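Local coordinates for protein putative hydrolase (Acinetobacter sp. NBRC 100985, PDB 4XUK) that probably hydrolyses organophosphate triesters and lactones at a two-zinc centre of the metallo-beta-lactamase type, at residues N193-T198 with P240-E245; L30-P35 with A233-I238; P199-Y204 with G217-S222; D228-A233 with K280-I285; A137-D142 with A155-T160. The protein carries 2 engineered substitutions. All blocks are in the same frame, centred on the assembly; numbering follows the deposited sequence.

Interaction 1 of 5, residues N193-T198 with P240-E245; sequences NTAGHT and PKKAVE. With ZN (zinc ion), chain D.
Lys-242 of the helix lies against the loop at Ala-195 and Gly-196, and its chain can be followed atom by atom. CB sits 3.8 Å from Gly-196 CA. CG, anti to the backbone N (chi1 175°), reaches the same Gly-196 CA at 3.4 Å and comes equally near Ala-195 O. A bend at chi2 (77°) puts CD 4.0 Å from Ala-195 O; CE then passes Ala-195 CB at 4.2 Å. The CA atoms of Gly-196 and Ala-243 are 4.0 Å apart: a CB on Gly-196 would run into Ala-243 N and Lys-242 C, and at its phi of 142° would also jam against the preceding carbonyl O. One residue on, Ala-243 CB packs on His-197 N at 3.6 Å. This loop joins strands 189-193 and 202-208 of the metallo-beta-lactamase fold and carries a metal ligand: His-197 NE2 binds zinc at 2.2 Å, together with His-108, His-110 and Asp-218. The other ring nitrogen, ND1, is hydrogen-bonded to Asp-237, a second-shell residue. Ahead of the contact, Asn-193 OD1 accepts from Ala-195 N in an Asx turn. Thr-246 OG1 is hydrogen-bonded to both Ala-195 O and Lys-242 O, linking loop and helix.

Interaction 2 of 5, residues L30-P35 with A233-I238; sequences LFKDIP and AIEYDI
Leu-30 and Lys-32, which meet Tyr-236 and Glu-235, both start with CG beside the backbone N, anti to the carbonyl carbon (chi1 -64° and -78°). An extended chi2 (178°) then carries Leu-30 CD1 obliquely to the phenol end, 3.5 Å from Tyr-236 CZ and closer still to OH, while CD2 packs on Glu-235 CB. That Tyr-236 side chain lies about 6 Å from a zinc ion. Lys-32 bends at chi2 and crosses Glu-235 at about a right angle, its CD 3.2 Å from Glu-235 OE1; NZ stays 5.1 Å from that oxygen, so any attraction is long-range. The CB of Phe-31 points away, and its ring touches Val-225 and Gln-226. Glu-235 N donates to Leu-30 O at 2.9 Å, and Lys-32 N to Ala-233 O at the same length; a water links Lys-32 O to Ala-233 N. Flanked by those two backbone bonds, Phe-31 and Ile-234 are a non-hydrogen-bonded antiparallel pair, an isolated beta bridge leading into a type I turn, Ile-234 to Asp-237, beside the zinc site.

Interaction 3 of 5, residues P199-Y204 with G217-S222; sequences PGHFSY and GDIVHS. With ZN (zinc ion), chain D; ZN (zinc ion), chain C.
Gly-217 opens its segment tight against the ring of His-201: its carbonyl carbon lies at the ring edge, in plane, 3.7 Å from NE2. Its phi of 65° and lack of a side chain suit this spot, since a CB would run into His-201 CE1. Next, Asp-218 N donates to His-201 NE2 at 2.8 Å with an N-H...N angle of 155°; the donor stands somewhat tilted from the imidazole plane. That bond holds the backbone from which the carboxylate reaches the metals. Asp-218 OD2 lies 2.1 Å from the zinc ion that Asp-112, His-113 and His-265 also bind, and 2.4 Å from the zinc ion of His-108, His-110 and His-197. Ile-219 follows; its CG2 lies anti to the carbonyl carbon and meets His-201 CE1 at 4.0 Å, and the side chain also touches Thr-246 and Gln-250 of helix 240-257. A single aspartate oxygen shared by two zinc ions, here backed by a second-shell histidine, is the bridging carboxylate of the dinuclear metallo-beta-lactamase site.

Interaction 4 of 5, residues D228-A233 with K280-I285; sequences DRPETA and KSYQWI
Asp-228 meets Ser-281 and Tyr-282 through its backbone and through water. As the last residue of a short helix it lays its carbonyl O 3.5 Å from Ser-281 CB. Its OD1 accepts from a water, at 3.0 Å, that also donates to Tyr-282 O, and the carboxylate has further partners in Tyr-46 OH, bonded to OD1, and Lys-45 NZ, in a salt bridge with OD2. Arg-229 leaves the helical conformation and starts a type I turn. Its O is gripped twice, by Thr-232 N at 3.0 Å and by Thr-232 OG1 at 2.7 Å, the hydroxyl lying in the carbonyl plane on a lone pair. The turn presents Pro-230 to the other segment. Its CG reaches the edge of the Tyr-282 ring in plane, 3.8 Å from CD2, and the two side chains cross at about a right angle. Pro-230 CG also rests on Lys-280 O at 3.4 Å. Glu-231 OE2 appears to share a water with Lys-280 O, but its carboxylate is less surely placed, OE1 being too close to Arg-229 CD. Between the two segments the hydrogen-bonded links run through water, although Tyr-282 also has a backbone bond to Phe-227, just ahead of Asp-228. A carbonyl and a carboxylate, if the latter is ionised, are both acceptors and cannot bond directly; a water donating to each reconciles them.

Interaction 5 of 5, residues A137-D142 with A155-T160; sequences ASFWLD and ANYLGT
Tyr-157 reaches across from its helix with CG anti to the backbone N, and its ring comes up beside both Phe-139 and Trp-140. The phenol OH donates to Phe-139 O at 2.6 Å, within the carbonyl plane, a bond to a carbonyl near the C-terminal end of helix 134-141. A water donates to the same OH, at 2.9 Å, and also to Trp-140 O; OH thus bonds Phe-139 O directly and reaches Trp-140 O through the water. Phe-139, likewise with CG anti to its N, turns a face to the tyrosine: Tyr-157 CE1 stands over it, offset toward the rim, 3.9 Å from Phe-139 CZ, in an edge-to-face stack with planes at 71°. Together with Trp-140 these rings form an aromatic cluster that joins helices 134-141 and 151-173, whose short segments approach to 10.9 Å between axes at an angle of 105°. The six-membered ring of Trp-140 runs nearly parallel to the tyrosine but slid aside, the centroids 5.5 Å apart; the rings barely overlap, the near atoms being Trp-140 CZ3 and Tyr-157 CD1 at 3.6 Å. Phe-139 CE2 sits over the centre of the indole's six-membered ring, while NE1 bonds to Glu-136 OE2. Thr-160 OG1, buried near Trp-140 CZ3, has no polar partner in the model, but this is doubtful: chi1 (120°) is off any staggered position and CG2 is too close to Asn-156 O.

Overall arrangement
Interactions 1 and 3 frame the zinc site: their centres lie 8 Å apart, both touch the same zinc ion, and Thr-194 OG1 meets His-201 ND1 at 2.9 Å, closing the loop that carries His-197 on itself. Interaction 2 extends this second shell: besides the Asp-237 bond to the His-197 ring, Ile-238 N lies 2.9 Å from His-197 O, and Tyr-236 packs on His-221. Interaction 4 continues from it through the shared Ala-233, which packs with Pro-240 and Val-244 of interaction 1, toward the outermost strand 283-286 and the second subunit. Interaction 5 lies apart, about 30 Å from interaction 4 between centres; Phe-139 touches Pro-199 of interaction 3 and Ile-238 of interaction 2, and the Trp-140 side chain comes within about 8 Å of a zinc ion.

Interaction 1 of 5, residues N193-T198 with P240-E245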
# COMPACT_ATOMS: atom_id res chain seq x y z
N ASN A 193 15.45 -5.14 23.32
CA ASN A 193 15.53 -6.58 23.25
C ASN A 193 14.18 -7.18 22.90
O ASN A 193 13.19 -7.00 23.62
CB ASN A 193 16.07 -7.17 24.55
CG ASN A 193 16.28 -8.67 24.45
OD1 ASN A 193 15.33 -9.43 24.26
ND2 ASN A 193 17.54 -9.09 24.55
N THR A 194 14.14 -7.90 21.79
CA THR A 194 12.93 -8.58 21.37
C THR A 194 13.30 -10.01 20.98
O THR A 194 12.95 -10.48 19.91
CB THR A 194 12.23 -7.84 20.21
OG1 THR A 194 13.14 -7.64 19.13
CG2 THR A 194 11.71 -6.49 20.68
N ALA A 195 14.02 -10.67 21.87
CA ALA A 195 14.49 -12.03 21.63
C ALA A 195 13.36 -13.05 21.51
O ALA A 195 12.27 -12.84 22.04
CB ALA A 195 15.46 -12.46 22.74
N GLY A 196 13.66 -14.15 20.83
CA GLY A 196 12.72 -15.25 20.68
C GLY A 196 12.86 -15.80 19.28
O GLY A 196 13.23 -16.96 19.09
N HIS A 197 12.54 -14.96 18.30
CA HIS A 197 12.74 -15.32 16.91
C HIS A 197 14.17 -15.81 16.69
O HIS A 197 14.38 -16.80 16.00
CB HIS A 197 12.45 -14.13 16.00
CG HIS A 197 12.65 -14.41 14.55
ND1 HIS A 197 11.88 -15.31 13.85
CD2 HIS A 197 13.54 -13.90 13.67
CE1 HIS A 197 12.29 -15.34 12.59
NE2 HIS A 197 13.30 -14.49 12.46
N THR A 198 15.13 -15.10 17.27
CA THR A 198 16.50 -15.59 17.39
C THR A 198 16.96 -15.20 18.78
O THR A 198 16.36 -14.30 19.39
CB THR A 198 17.47 -14.96 16.36
OG1 THR A 198 17.63 -13.56 16.64
CG2 THR A 198 16.99 -15.17 14.92
N PRO A 240 9.92 -20.42 19.61
CA PRO A 240 8.56 -19.96 19.29
C PRO A 240 7.78 -19.44 20.50
O PRO A 240 7.02 -18.48 20.35
CB PRO A 240 7.88 -21.21 18.71
CG PRO A 240 8.79 -22.36 19.01
CD PRO A 240 10.17 -21.78 19.10
N LYS A 241 7.94 -20.05 21.64
CA LYS A 241 7.26 -19.58 22.80
C LYS A 241 7.68 -18.19 23.20
O LYS A 241 6.88 -17.37 23.44
CB LYS A 241 7.39 -20.52 23.98
CG LYS A 241 6.05 -20.90 24.55
CD LYS A 241 5.10 -21.49 23.50
CE LYS A 241 4.37 -20.47 22.59
NZ LYS A 241 3.05 -20.05 23.01
N LYS A 242 8.97 -17.97 23.27
CA LYS A 242 9.55 -16.68 23.61
C LYS A 242 9.17 -15.63 22.54
O LYS A 242 8.93 -14.47 22.86
CB LYS A 242 11.07 -16.85 23.72
CG LYS A 242 11.87 -15.58 23.94
CD LYS A 242 11.78 -15.09 25.37
CE LYS A 242 12.95 -14.16 25.70
NZ LYS A 242 14.22 -14.92 25.98
N ALA A 243 9.12 -16.04 21.27
CA ALA A 243 8.80 -15.11 20.18
C ALA A 243 7.35 -14.65 20.24
O ALA A 243 7.03 -13.50 19.90
CB ALA A 243 9.11 -15.73 18.83
N VAL A 244 6.46 -15.56 20.65
CA VAL A 244 5.07 -15.19 20.88
C VAL A 244 4.96 -14.21 22.03
O VAL A 244 4.28 -13.19 21.93
CB VAL A 244 4.19 -16.44 21.15
CG1 VAL A 244 2.83 -16.05 21.68
CG2 VAL A 244 4.04 -17.26 19.87
N GLU A 245 5.65 -14.50 23.14
CA GLU A 245 5.64 -13.61 24.29
C GLU A 245 6.12 -12.22 23.87
O GLU A 245 5.55 -11.20 24.28
CB GLU A 245 6.55 -14.15 25.39
CG GLU A 245 6.10 -15.50 25.95
CD GLU A 245 7.09 -16.07 26.94
OE1 GLU A 245 6.86 -17.20 27.44
OE2 GLU A 245 8.11 -15.39 27.23
ZN ZN D . 14.37 -13.89 10.68

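Interaction 2 of 5, residues L30-P35 with A233-I238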
# COMPACT_ATOMS: atom_id res chain seq x y z
N LEU A 30 3.64 -23.28 7.80
CA LEU A 30 4.67 -22.69 8.66
C LEU A 30 4.07 -22.04 9.90
O LEU A 30 4.77 -21.84 10.90
CB LEU A 30 5.54 -21.70 7.88
CG LEU A 30 6.36 -22.28 6.73
CD1 LEU A 30 7.13 -21.19 6.01
CD2 LEU A 30 7.33 -23.36 7.23
N PHE A 31 2.78 -21.73 9.86
CA PHE A 31 2.10 -21.21 11.04
C PHE A 31 1.88 -22.35 12.02
O PHE A 31 1.32 -23.39 11.65
CB PHE A 31 0.79 -20.52 10.66
CG PHE A 31 0.99 -19.25 9.86
CD1 PHE A 31 1.59 -18.13 10.44
CD2 PHE A 31 0.59 -19.17 8.54
CE1 PHE A 31 1.78 -16.97 9.71
CE2 PHE A 31 0.78 -18.02 7.80
CZ PHE A 31 1.37 -16.91 8.38
N LYS A 32 2.28 -22.16 13.25
CA LYS A 32 2.36 -23.22 14.24
C LYS A 32 1.20 -23.27 15.19
O LYS A 32 0.67 -22.28 15.57
CB LYS A 32 3.64 -23.08 15.06
CG LYS A 32 4.92 -23.56 14.39
CD LYS A 32 5.73 -24.47 15.30
CE LYS A 32 6.30 -23.78 16.52
NZ LYS A 32 5.68 -24.19 17.80
N ASP A 33 0.82 -24.48 15.57
CA ASP A 33 -0.19 -24.70 16.58
C ASP A 33 -1.47 -23.90 16.36
O ASP A 33 -1.99 -23.28 17.23
CB ASP A 33 0.38 -24.36 17.93
CG ASP A 33 1.34 -25.33 18.39
OD1 ASP A 33 1.76 -26.21 17.69
OD2 ASP A 33 1.67 -25.21 19.51
N ILE A 34 -1.93 -23.92 15.15
CA ILE A 34 -3.22 -23.36 14.79
C ILE A 34 -3.77 -24.27 13.71
O ILE A 34 -3.03 -24.70 12.83
CB ILE A 34 -3.08 -21.87 14.33
CG1 ILE A 34 -4.44 -21.28 13.93
CG2 ILE A 34 -2.04 -21.71 13.23
CD1 ILE A 34 -4.52 -19.75 14.06
N PRO A 35 -5.05 -24.65 13.83
CA PRO A 35 -5.61 -25.54 12.81
C PRO A 35 -5.49 -24.89 11.45
O PRO A 35 -5.79 -23.69 11.33
CB PRO A 35 -7.08 -25.64 13.21
CG PRO A 35 -7.09 -25.37 14.67
CD PRO A 35 -6.04 -24.31 14.86
N ALA A 233 2.71 -18.74 16.49
CA ALA A 233 4.14 -18.73 16.16
C ALA A 233 4.37 -19.13 14.70
O ALA A 233 3.45 -19.56 14.00
CB ALA A 233 4.90 -19.64 17.11
N ILE A 234 5.61 -18.98 14.24
CA ILE A 234 5.96 -19.46 12.91
C ILE A 234 7.18 -20.35 13.02
O ILE A 234 7.98 -20.20 13.96
CB ILE A 234 6.18 -18.29 11.92
CG1 ILE A 234 6.23 -18.80 10.47
CG2 ILE A 234 7.42 -17.48 12.31
CD1 ILE A 234 6.08 -17.71 9.43
N GLU A 235 7.33 -21.30 12.09
CA GLU A 235 8.41 -22.27 12.13
C GLU A 235 9.82 -21.65 12.09
O GLU A 235 10.79 -22.28 12.52
CB GLU A 235 8.26 -23.28 10.99
CG GLU A 235 8.74 -24.69 11.34
CD GLU A 235 7.87 -25.34 12.41
OE1 GLU A 235 8.27 -25.30 13.60
OE2 GLU A 235 6.80 -25.88 12.08
N TYR A 236 9.92 -20.43 11.56
CA TYR A 236 11.19 -19.71 11.51
C TYR A 236 11.72 -19.30 12.90
O TYR A 236 12.92 -19.03 13.05
CB TYR A 236 11.08 -18.45 10.63
CG TYR A 236 10.65 -18.70 9.19
CD1 TYR A 236 11.16 -19.77 8.46
CD2 TYR A 236 9.74 -17.86 8.57
CE1 TYR A 236 10.77 -19.99 7.15
CE2 TYR A 236 9.34 -18.07 7.26
CZ TYR A 236 9.87 -19.14 6.56
OH TYR A 236 9.48 -19.36 5.26
N ASP A 237 10.83 -19.20 13.88
CA ASP A 237 11.23 -18.82 15.23
C ASP A 237 12.14 -19.89 15.83
O ASP A 237 11.81 -21.07 15.78
CB ASP A 237 9.99 -18.64 16.13
CG ASP A 237 9.13 -17.45 15.73
OD1 ASP A 237 9.66 -16.51 15.10
OD2 ASP A 237 7.93 -17.45 16.06
N ILE A 238 13.28 -19.49 16.39
CA ILE A 238 14.15 -20.47 17.06
C ILE A 238 13.55 -20.86 18.41
O ILE A 238 13.56 -22.04 18.81
CB ILE A 238 15.61 -19.95 17.20
CG1 ILE A 238 16.28 -19.89 15.82
CG2 ILE A 238 16.41 -20.87 18.12
CD1 ILE A 238 17.61 -19.20 15.81
O HOH W 1 1.43 -20.91 17.90

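Interaction 3 of 5, residues P199-Y204 with G217-S222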
# COMPACT_ATOMS: atom_id res chain seq x y z
N PRO A 199 18.02 -15.85 19.29
CA PRO A 199 18.36 -15.57 20.70
C PRO A 199 18.79 -14.13 20.97
O PRO A 199 18.71 -13.70 22.12
CB PRO A 199 19.51 -16.55 20.97
CG PRO A 199 19.26 -17.69 20.01
CD PRO A 199 18.75 -17.01 18.76
N GLY A 200 19.21 -13.39 19.95
CA GLY A 200 19.64 -12.01 20.15
C GLY A 200 18.92 -11.02 19.26
O GLY A 200 19.47 -9.97 18.89
N HIS A 201 17.67 -11.35 18.91
CA HIS A 201 16.88 -10.46 18.07
C HIS A 201 16.60 -9.17 18.81
O HIS A 201 16.16 -9.19 19.96
CB HIS A 201 15.56 -11.14 17.66
CG HIS A 201 14.80 -10.38 16.62
ND1 HIS A 201 14.00 -9.29 16.93
CD2 HIS A 201 14.71 -10.54 15.28
CE1 HIS A 201 13.46 -8.82 15.82
NE2 HIS A 201 13.88 -9.56 14.81
N PHE A 202 16.88 -8.04 18.16
CA PHE A 202 16.60 -6.74 18.73
C PHE A 202 15.81 -5.89 17.74
O PHE A 202 15.93 -6.05 16.52
CB PHE A 202 17.90 -5.97 19.03
CG PHE A 202 18.43 -6.17 20.43
CD1 PHE A 202 18.90 -7.40 20.85
CD2 PHE A 202 18.50 -5.09 21.31
CE1 PHE A 202 19.41 -7.58 22.14
CE2 PHE A 202 19.01 -5.26 22.60
CZ PHE A 202 19.46 -6.50 23.01
N SER A 203 15.01 -4.97 18.27
CA SER A 203 14.36 -3.97 17.44
C SER A 203 15.02 -2.63 17.74
O SER A 203 15.76 -2.52 18.73
CB SER A 203 12.86 -3.92 17.73
OG SER A 203 12.27 -5.21 17.58
N TYR A 204 14.77 -1.63 16.90
CA TYR A 204 15.41 -0.33 17.05
C TYR A 204 14.37 0.78 17.05
O TYR A 204 13.53 0.85 16.14
CB TYR A 204 16.43 -0.11 15.93
CG TYR A 204 17.51 -1.16 15.89
CD1 TYR A 204 18.55 -1.15 16.82
CD2 TYR A 204 17.50 -2.18 14.94
CE1 TYR A 204 19.54 -2.11 16.80
CE2 TYR A 204 18.49 -3.15 14.91
CZ TYR A 204 19.50 -3.11 15.85
OH TYR A 204 20.50 -4.07 15.83
N GLY A 217 11.84 -5.51 13.16
CA GLY A 217 12.46 -6.76 12.77
C GLY A 217 11.43 -7.87 12.65
O GLY A 217 10.27 -7.62 12.28
N ASP A 218 11.83 -9.09 12.96
CA ASP A 218 11.01 -10.26 12.70
C ASP A 218 10.20 -10.76 13.90
O ASP A 218 10.15 -11.96 14.15
CB ASP A 218 11.88 -11.40 12.19
CG ASP A 218 12.27 -11.22 10.74
OD1 ASP A 218 12.12 -10.10 10.20
OD2 ASP A 218 12.69 -12.22 10.14
N ILE A 219 9.56 -9.85 14.62
CA ILE A 219 8.64 -10.26 15.67
C ILE A 219 7.29 -10.61 15.04
O ILE A 219 6.35 -10.99 15.74
CB ILE A 219 8.44 -9.15 16.70
CG1 ILE A 219 7.84 -7.91 16.04
CG2 ILE A 219 9.78 -8.80 17.36
CD1 ILE A 219 7.48 -6.81 17.02
N VAL A 220 7.21 -10.49 13.71
CA VAL A 220 6.01 -10.89 12.98
C VAL A 220 6.30 -11.16 11.50
O VAL A 220 7.18 -10.51 10.90
CB VAL A 220 4.86 -9.86 13.19
CG1 VAL A 220 5.05 -8.63 12.30
CG2 VAL A 220 3.52 -10.51 12.93
N HIS A 221 5.56 -12.10 10.90
CA HIS A 221 5.81 -12.51 9.52
C HIS A 221 4.61 -12.37 8.60
O HIS A 221 4.64 -12.85 7.46
CB HIS A 221 6.31 -13.95 9.48
CG HIS A 221 7.74 -14.10 9.89
ND1 HIS A 221 8.16 -13.87 11.18
CD2 HIS A 221 8.85 -14.42 9.19
CE1 HIS A 221 9.47 -14.06 11.26
NE2 HIS A 221 9.90 -14.39 10.06
N SER A 222 3.55 -11.72 9.07
CA SER A 222 2.31 -11.66 8.29
C SER A 222 1.44 -10.54 8.81
O SER A 222 1.48 -10.25 10.01
CB SER A 222 1.58 -13.01 8.40
OG SER A 222 1.26 -13.31 9.76
ZN ZN D . 14.37 -13.89 10.68
ZN ZN C . 13.43 -12.37 8.14

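Interaction 4 of 5, residues D228-A233 with K280-I285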
# COMPACT_ATOMS: atom_id res chain seq x y z
N ASP A 228 -4.73 -11.14 13.47
CA ASP A 228 -5.99 -11.66 14.00
C ASP A 228 -5.74 -12.64 15.14
O ASP A 228 -6.51 -12.69 16.10
CB ASP A 228 -6.80 -12.35 12.89
CG ASP A 228 -7.35 -11.38 11.86
OD1 ASP A 228 -6.81 -10.26 11.73
OD2 ASP A 228 -8.32 -11.75 11.15
N ARG A 229 -4.67 -13.43 15.03
CA ARG A 229 -4.32 -14.39 16.06
C ARG A 229 -2.85 -14.23 16.47
O ARG A 229 -2.01 -15.06 16.11
CB ARG A 229 -4.56 -15.81 15.56
CG ARG A 229 -4.65 -16.84 16.66
CD ARG A 229 -6.07 -16.92 17.21
NE ARG A 229 -6.97 -17.44 16.19
CZ ARG A 229 -7.47 -18.67 16.19
NH1 ARG A 229 -7.17 -19.52 17.17
NH2 ARG A 229 -8.27 -19.05 15.21
N PRO A 230 -2.54 -13.17 17.24
CA PRO A 230 -1.14 -12.83 17.52
C PRO A 230 -0.38 -13.92 18.30
O PRO A 230 0.85 -13.89 18.30
CB PRO A 230 -1.25 -11.56 18.37
CG PRO A 230 -2.61 -11.58 18.95
CD PRO A 230 -3.47 -12.24 17.91
N GLU A 231 -1.07 -14.85 18.91
CA GLU A 231 -0.46 -15.98 19.61
C GLU A 231 0.13 -17.04 18.70
O GLU A 231 0.74 -17.93 19.13
CB GLU A 231 -1.46 -16.57 20.59
CG GLU A 231 -2.60 -17.25 19.91
CD GLU A 231 -3.84 -16.36 19.69
OE1 GLU A 231 -4.93 -16.93 19.80
OE2 GLU A 231 -3.75 -15.17 19.39
N THR A 232 -0.02 -16.87 17.41
CA THR A 232 0.44 -17.84 16.42
C THR A 232 1.94 -17.72 16.13
O THR A 232 2.39 -16.72 15.57
CB THR A 232 -0.32 -17.66 15.09
OG1 THR A 232 -1.73 -17.66 15.33
CG2 THR A 232 0.05 -18.76 14.10
N ALA A 233 2.71 -18.74 16.49
CA ALA A 233 4.14 -18.73 16.16
C ALA A 233 4.37 -19.13 14.70
O ALA A 233 3.45 -19.56 14.00
CB ALA A 233 4.90 -19.64 17.11
N LYS A 280 -6.94 -8.36 22.21
CA LYS A 280 -6.92 -9.72 21.87
C LYS A 280 -6.49 -9.96 20.44
O LYS A 280 -5.73 -10.83 20.17
CB LYS A 280 -8.30 -10.27 22.08
CG LYS A 280 -8.64 -10.33 23.54
CD LYS A 280 -9.92 -9.60 23.82
CE LYS A 280 -11.12 -10.52 23.67
NZ LYS A 280 -12.14 -10.26 24.72
N SER A 281 -7.01 -9.15 19.54
CA SER A 281 -6.62 -9.19 18.14
C SER A 281 -6.11 -7.82 17.73
O SER A 281 -6.47 -6.81 18.34
CB SER A 281 -7.80 -9.60 17.27
OG SER A 281 -8.73 -8.54 17.16
N TYR A 282 -5.26 -7.79 16.72
CA TYR A 282 -4.68 -6.54 16.25
C TYR A 282 -4.97 -6.40 14.78
O TYR A 282 -5.28 -7.39 14.12
CB TYR A 282 -3.18 -6.52 16.53
CG TYR A 282 -2.87 -6.58 18.00
CD1 TYR A 282 -2.75 -5.41 18.74
CD2 TYR A 282 -2.74 -7.79 18.66
CE1 TYR A 282 -2.50 -5.45 20.09
CE2 TYR A 282 -2.48 -7.84 20.02
CZ TYR A 282 -2.36 -6.66 20.72
OH TYR A 282 -2.10 -6.69 22.07
N GLN A 283 -4.89 -5.17 14.26
CA GLN A 283 -5.10 -4.93 12.83
C GLN A 283 -3.98 -4.04 12.30
O GLN A 283 -3.64 -3.02 12.92
CB GLN A 283 -6.48 -4.29 12.59
CG GLN A 283 -6.77 -3.98 11.11
CD GLN A 283 -8.14 -3.33 10.89
OE1 GLN A 283 -9.04 -3.46 11.72
NE2 GLN A 283 -8.30 -2.63 9.76
N TRP A 284 -3.39 -4.43 11.18
CA TRP A 284 -2.30 -3.69 10.57
C TRP A 284 -2.90 -2.60 9.71
O TRP A 284 -3.66 -2.89 8.78
CB TRP A 284 -1.46 -4.63 9.70
CG TRP A 284 -0.42 -3.96 8.85
CD1 TRP A 284 -0.36 -3.93 7.48
CD2 TRP A 284 0.73 -3.25 9.32
NE1 TRP A 284 0.76 -3.23 7.07
CE2 TRP A 284 1.45 -2.81 8.18
CE3 TRP A 284 1.23 -2.95 10.58
CZ2 TRP A 284 2.63 -2.07 8.28
CZ3 TRP A 284 2.40 -2.22 10.68
CH2 TRP A 284 3.09 -1.79 9.54
N ILE A 285 -2.55 -1.35 10.01
CA ILE A 285 -3.00 -0.21 9.21
C ILE A 285 -1.81 0.31 8.41
O ILE A 285 -0.93 0.97 8.96
CB ILE A 285 -3.50 0.94 10.11
CG1 ILE A 285 -4.36 0.43 11.28
CG2 ILE A 285 -4.24 1.96 9.28
CD1 ILE A 285 -5.59 -0.34 10.82
O HOH W 2 -8.02 -7.87 13.05
O HOH W 3 -5.41 -13.41 20.92

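Interaction 5 of 5, residues A137-D142 with A155-T160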
# COMPACT_ATOMS: atom_id res chain seq x y z
N ALA A 137 25.28 -12.19 17.90
CA ALA A 137 26.57 -12.60 17.36
C ALA A 137 27.09 -13.82 18.12
O ALA A 137 27.66 -14.74 17.52
CB ALA A 137 27.57 -11.46 17.44
N SER A 138 26.90 -13.83 19.43
CA SER A 138 27.34 -14.97 20.24
C SER A 138 26.71 -16.28 19.80
O SER A 138 27.40 -17.30 19.68
CB SER A 138 27.05 -14.73 21.72
OG SER A 138 27.93 -13.77 22.26
N PHE A 139 25.41 -16.26 19.53
CA PHE A 139 24.71 -17.48 19.13
C PHE A 139 25.17 -18.00 17.77
O PHE A 139 25.35 -19.21 17.60
CB PHE A 139 23.20 -17.24 19.10
CG PHE A 139 22.42 -18.36 18.47
CD1 PHE A 139 22.18 -19.54 19.18
CD2 PHE A 139 21.90 -18.24 17.19
CE1 PHE A 139 21.44 -20.57 18.61
CE2 PHE A 139 21.17 -19.27 16.61
CZ PHE A 139 20.94 -20.44 17.33
N TRP A 140 25.35 -17.11 16.81
CA TRP A 140 25.68 -17.53 15.45
C TRP A 140 27.17 -17.76 15.17
O TRP A 140 27.51 -18.42 14.18
CB TRP A 140 25.16 -16.50 14.44
CG TRP A 140 23.67 -16.45 14.36
CD1 TRP A 140 22.86 -15.46 14.83
CD2 TRP A 140 22.81 -17.42 13.76
NE1 TRP A 140 21.54 -15.77 14.57
CE2 TRP A 140 21.49 -16.97 13.91
CE3 TRP A 140 23.04 -18.64 13.12
CZ2 TRP A 140 20.40 -17.69 13.43
CZ3 TRP A 140 21.95 -19.36 12.65
CH2 TRP A 140 20.65 -18.88 12.81
N LEU A 141 28.05 -17.21 16.00
CA LEU A 141 29.48 -17.23 15.70
C LEU A 141 30.32 -18.06 16.68
O LEU A 141 31.56 -18.06 16.60
CB LEU A 141 30.01 -15.79 15.58
CG LEU A 141 29.33 -14.95 14.49
CD1 LEU A 141 29.80 -13.49 14.46
CD2 LEU A 141 29.54 -15.57 13.13
N ASP A 142 29.66 -18.78 17.57
CA ASP A 142 30.34 -19.72 18.48
C ASP A 142 30.37 -21.12 17.88
O ASP A 142 29.32 -21.71 17.62
CB ASP A 142 29.62 -19.73 19.84
CG ASP A 142 30.21 -20.75 20.82
OD1 ASP A 142 31.31 -21.30 20.59
OD2 ASP A 142 29.55 -20.99 21.86
N ALA A 155 22.05 -28.98 10.78
CA ALA A 155 22.35 -28.70 9.40
C ALA A 155 21.96 -27.29 9.00
O ALA A 155 22.72 -26.60 8.42
CB ALA A 155 21.65 -29.68 8.49
N ASN A 156 20.75 -26.91 9.31
CA ASN A 156 20.29 -25.57 9.01
C ASN A 156 21.17 -24.50 9.65
O ASN A 156 21.57 -23.54 8.99
CB ASN A 156 18.83 -25.38 9.42
CG ASN A 156 18.30 -23.99 9.07
OD1 ASN A 156 18.08 -23.68 7.90
ND2 ASN A 156 18.09 -23.16 10.09
N TYR A 157 21.49 -24.67 10.93
CA TYR A 157 22.32 -23.72 11.67
C TYR A 157 23.67 -23.52 10.99
O TYR A 157 24.07 -22.39 10.69
CB TYR A 157 22.49 -24.20 13.12
CG TYR A 157 23.49 -23.41 13.93
CD1 TYR A 157 23.13 -22.22 14.55
CD2 TYR A 157 24.79 -23.86 14.08
CE1 TYR A 157 24.04 -21.50 15.30
CE2 TYR A 157 25.72 -23.14 14.83
CZ TYR A 157 25.33 -21.97 15.43
OH TYR A 157 26.23 -21.26 16.17
N LEU A 158 24.35 -24.61 10.70
CA LEU A 158 25.66 -24.59 10.10
C LEU A 158 25.62 -23.91 8.74
O LEU A 158 26.48 -23.19 8.36
CB LEU A 158 26.20 -25.99 9.96
CG LEU A 158 27.21 -26.58 10.94
CD1 LEU A 158 27.17 -26.08 12.35
CD2 LEU A 158 27.32 -28.09 10.91
N GLY A 159 24.56 -24.20 8.02
CA GLY A 159 24.37 -23.61 6.71
C GLY A 159 24.20 -22.11 6.78
O GLY A 159 24.83 -21.38 6.02
N THR A 160 23.34 -21.63 7.68
CA THR A 160 23.23 -20.18 7.79
C THR A 160 24.46 -19.53 8.43
O THR A 160 24.82 -18.42 8.04
CB THR A 160 21.88 -19.65 8.37
OG1 THR A 160 22.11 -18.88 9.56
CG2 THR A 160 20.90 -20.75 8.62
O HOH W 4 28.80 -20.84 14.87